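Local coordinates for protein cytosolic phospholipase A2 delta (Homo sapiens, PDB 5IZ5) that hydrolyses the sn-2 ester of membrane glycerophospholipids in a calcium-dependent manner, with a preference for linoleic acid at that position, at residues F213-A218 against V246-L251. The protein carries 3 engineered substitutions. Residues are numbered along the deposited sequence; the frame is centred on the assembly and turned at random.
Sequences FHYMAA and VPLRPL
Leu-248 and Tyr-215 face each other across the interior of a beta sandwich, consistent with the proposed second C2 domain between the N-terminal C2 domain and the catalytic domain. The contact as a whole is a worked example of how two sheets are joined, first by side chains between them and then by one backbone bond where the strands run out into loops: strand 210-216 lies in one sheet, strand 244-248 at the border of the other. Walking along 246-251, the first side chain to reach across is Leu-248. Methyl CD2 of Leu-248 lies 3.9 Å from OH of Tyr-215, and the other methyl, CD1 of Leu-248, approaches the ring obliquely, 4.3 Å from CZ of Tyr-215. The two side chains cross at about a right angle. Both residues also rest on Leu-193 of strand 188-193, which continues the apolar layer between the sheets. The CB of Arg-249 points away from 213-218; its NE has a long, weak ion pair with Glu-220, while its carbonyl O accepts a hydrogen bond from Thr-252 OG1. At Pro-250 the contact passes to the loops. CA of Pro-250 makes a CH...O contact of 3.3 Å with O of Ala-217, and ring carbon CB of Pro-250 lies 3.8 Å from O of Ala-218. Next, the N-H of Leu-251 bonds to O of Ala-217: Leu-251 N to Ala-217 O is 2.8 Å and nearly straight at 167°, although the donor sits well above the carbonyl plane. O of Ala-217 thus takes a conventional N-H bond and a weaker CA-H contact from consecutive residues. Beside this bond, and with Leu-83 of strand 75-85 also touching the leucine, CD1 of Leu-251 packs 3.8 Å from CB of Ala-217.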
loop_
_atom_site.group_PDB
_atom_site.type_symbol
_atom_site.label_atom_id
_atom_site.label_comp_id
_atom_site.label_asym_id
_atom_site.label_seq_id
_atom_site.Cartn_x
_atom_site.Cartn_y
_atom_site.Cartn_z
ATOM N N PHE B 213 -17.026 -7.486 -21.394
ATOM C CA PHE B 213 -17.521 -7.014 -20.109
ATOM C C PHE B 213 -17.277 -8.079 -19.049
ATOM O O PHE B 213 -17.494 -9.272 -19.291
ATOM C CB PHE B 213 -19.018 -6.723 -20.163
ATOM C CG PHE B 213 -19.381 -5.523 -20.994
ATOM C CD1 PHE B 213 -19.590 -4.281 -20.404
ATOM C CD2 PHE B 213 -19.546 -5.643 -22.362
ATOM C CE1 PHE B 213 -19.944 -3.175 -21.167
ATOM C CE2 PHE B 213 -19.901 -4.544 -23.131
ATOM C CZ PHE B 213 -20.100 -3.309 -22.533
ATOM N N HIS B 214 -16.849 -7.637 -17.870
ATOM C CA HIS B 214 -16.732 -8.506 -16.714
ATOM C C HIS B 214 -17.750 -8.075 -15.682
ATOM O O HIS B 214 -17.868 -6.884 -15.379
ATOM C CB HIS B 214 -15.336 -8.407 -16.121
ATOM C CG HIS B 214 -14.243 -8.757 -17.078
ATOM N ND1 HIS B 214 -13.743 -7.857 -17.995
ATOM C CD2 HIS B 214 -13.543 -9.901 -17.255
ATOM C CE1 HIS B 214 -12.781 -8.431 -18.694
ATOM N NE2 HIS B 214 -12.640 -9.672 -18.267
ATOM N N TYR B 215 -18.485 -9.039 -15.137
ATOM C CA TYR B 215 -19.529 -8.742 -14.175
ATOM C C TYR B 215 -19.825 -9.968 -13.327
ATOM O O TYR B 215 -19.572 -11.102 -13.724
ATOM C CB TYR B 215 -20.800 -8.285 -14.902
ATOM C CG TYR B 215 -21.318 -9.307 -15.876
ATOM C CD1 TYR B 215 -22.427 -10.091 -15.568
ATOM C CD2 TYR B 215 -20.680 -9.511 -17.093
ATOM C CE1 TYR B 215 -22.890 -11.046 -16.459
ATOM C CE2 TYR B 215 -21.130 -10.456 -17.985
ATOM C CZ TYR B 215 -22.234 -11.217 -17.664
ATOM O OH TYR B 215 -22.677 -12.146 -18.556
ATOM N N MET B 216 -20.370 -9.724 -12.150
ATOM C CA MET B 216 -20.712 -10.794 -11.234
ATOM C C MET B 216 -21.820 -11.692 -11.775
ATOM O O MET B 216 -22.867 -11.206 -12.216
ATOM C CB MET B 216 -21.171 -10.204 -9.917
ATOM C CG MET B 216 -20.042 -9.783 -9.000
ATOM S SD MET B 216 -20.663 -8.846 -7.602
ATOM C CE MET B 216 -21.944 -9.899 -6.994
ATOM N N ALA B 217 -21.593 -13.002 -11.691
ATOM C CA ALA B 217 -22.580 -13.995 -12.114
ATOM C C ALA B 217 -23.880 -13.871 -11.318
ATOM O O ALA B 217 -24.951 -14.169 -11.837
ATOM C CB ALA B 217 -22.011 -15.400 -11.971
ATOM N N ALA B 218 -23.790 -13.411 -10.070
ATOM C CA ALA B 218 -24.969 -13.254 -9.211
ATOM C C ALA B 218 -25.892 -12.078 -9.543
ATOM O O ALA B 218 -26.966 -11.956 -8.950
ATOM C CB ALA B 218 -24.539 -13.164 -7.753
ATOM N N VAL B 246 -30.444 -7.528 -24.099
ATOM C CA VAL B 246 -30.307 -8.956 -23.883
ATOM C C VAL B 246 -30.221 -9.194 -22.374
ATOM O O VAL B 246 -29.268 -8.741 -21.733
ATOM C CB VAL B 246 -29.046 -9.499 -24.568
ATOM C CG1 VAL B 246 -28.875 -10.984 -24.278
ATOM C CG2 VAL B 246 -29.121 -9.258 -26.067
ATOM N N PRO B 247 -31.222 -9.887 -21.795
ATOM C CA PRO B 247 -31.215 -10.077 -20.345
ATOM C C PRO B 247 -30.085 -10.994 -19.900
ATOM O O PRO B 247 -29.673 -11.887 -20.644
ATOM C CB PRO B 247 -32.574 -10.719 -20.060
ATOM C CG PRO B 247 -32.942 -11.400 -21.327
ATOM C CD PRO B 247 -32.359 -10.573 -22.437
ATOM N N LEU B 248 -29.576 -10.738 -18.703
ATOM C CA LEU B 248 -28.507 -11.533 -18.124
ATOM C C LEU B 248 -28.983 -11.998 -16.746
ATOM O O LEU B 248 -28.992 -11.230 -15.784
ATOM C CB LEU B 248 -27.223 -10.700 -18.047
ATOM C CG LEU B 248 -26.671 -10.216 -19.397
ATOM C CD1 LEU B 248 -25.608 -9.140 -19.210
ATOM C CD2 LEU B 248 -26.116 -11.372 -20.211
ATOM N N ARG B 249 -29.413 -13.253 -16.674
ATOM C CA ARG B 249 -30.003 -13.808 -15.450
ATOM C C ARG B 249 -28.930 -14.411 -14.551
ATOM O O ARG B 249 -27.906 -14.881 -15.048
ATOM C CB ARG B 249 -31.080 -14.853 -15.782
ATOM C CG ARG B 249 -32.493 -14.310 -15.966
ATOM C CD ARG B 249 -32.604 -12.937 -16.623
ATOM N NE ARG B 249 -33.904 -12.330 -16.337
ATOM C CZ ARG B 249 -35.051 -12.676 -16.923
ATOM N NH1 ARG B 249 -35.087 -13.634 -17.851
ATOM N NH2 ARG B 249 -36.175 -12.055 -16.583
ATOM N N PRO B 250 -29.159 -14.392 -13.226
ATOM C CA PRO B 250 -28.139 -14.844 -12.282
ATOM C C PRO B 250 -27.722 -16.288 -12.468
ATOM O O PRO B 250 -28.563 -17.148 -12.724
ATOM C CB PRO B 250 -28.816 -14.689 -10.921
ATOM C CG PRO B 250 -29.855 -13.660 -11.128
ATOM C CD PRO B 250 -30.344 -13.870 -12.527
ATOM N N LEU B 251 -26.422 -16.530 -12.347
ATOM C CA LEU B 251 -25.861 -17.880 -12.349
ATOM C C LEU B 251 -26.319 -18.737 -13.545
ATOM O O LEU B 251 -26.502 -19.946 -13.411
ATOM C CB LEU B 251 -26.216 -18.605 -11.039
ATOM C CG LEU B 251 -25.629 -18.150 -9.691
ATOM C CD1 LEU B 251 -24.235 -17.547 -9.818
ATOM C CD2 LEU B 251 -26.569 -17.211 -8.961
#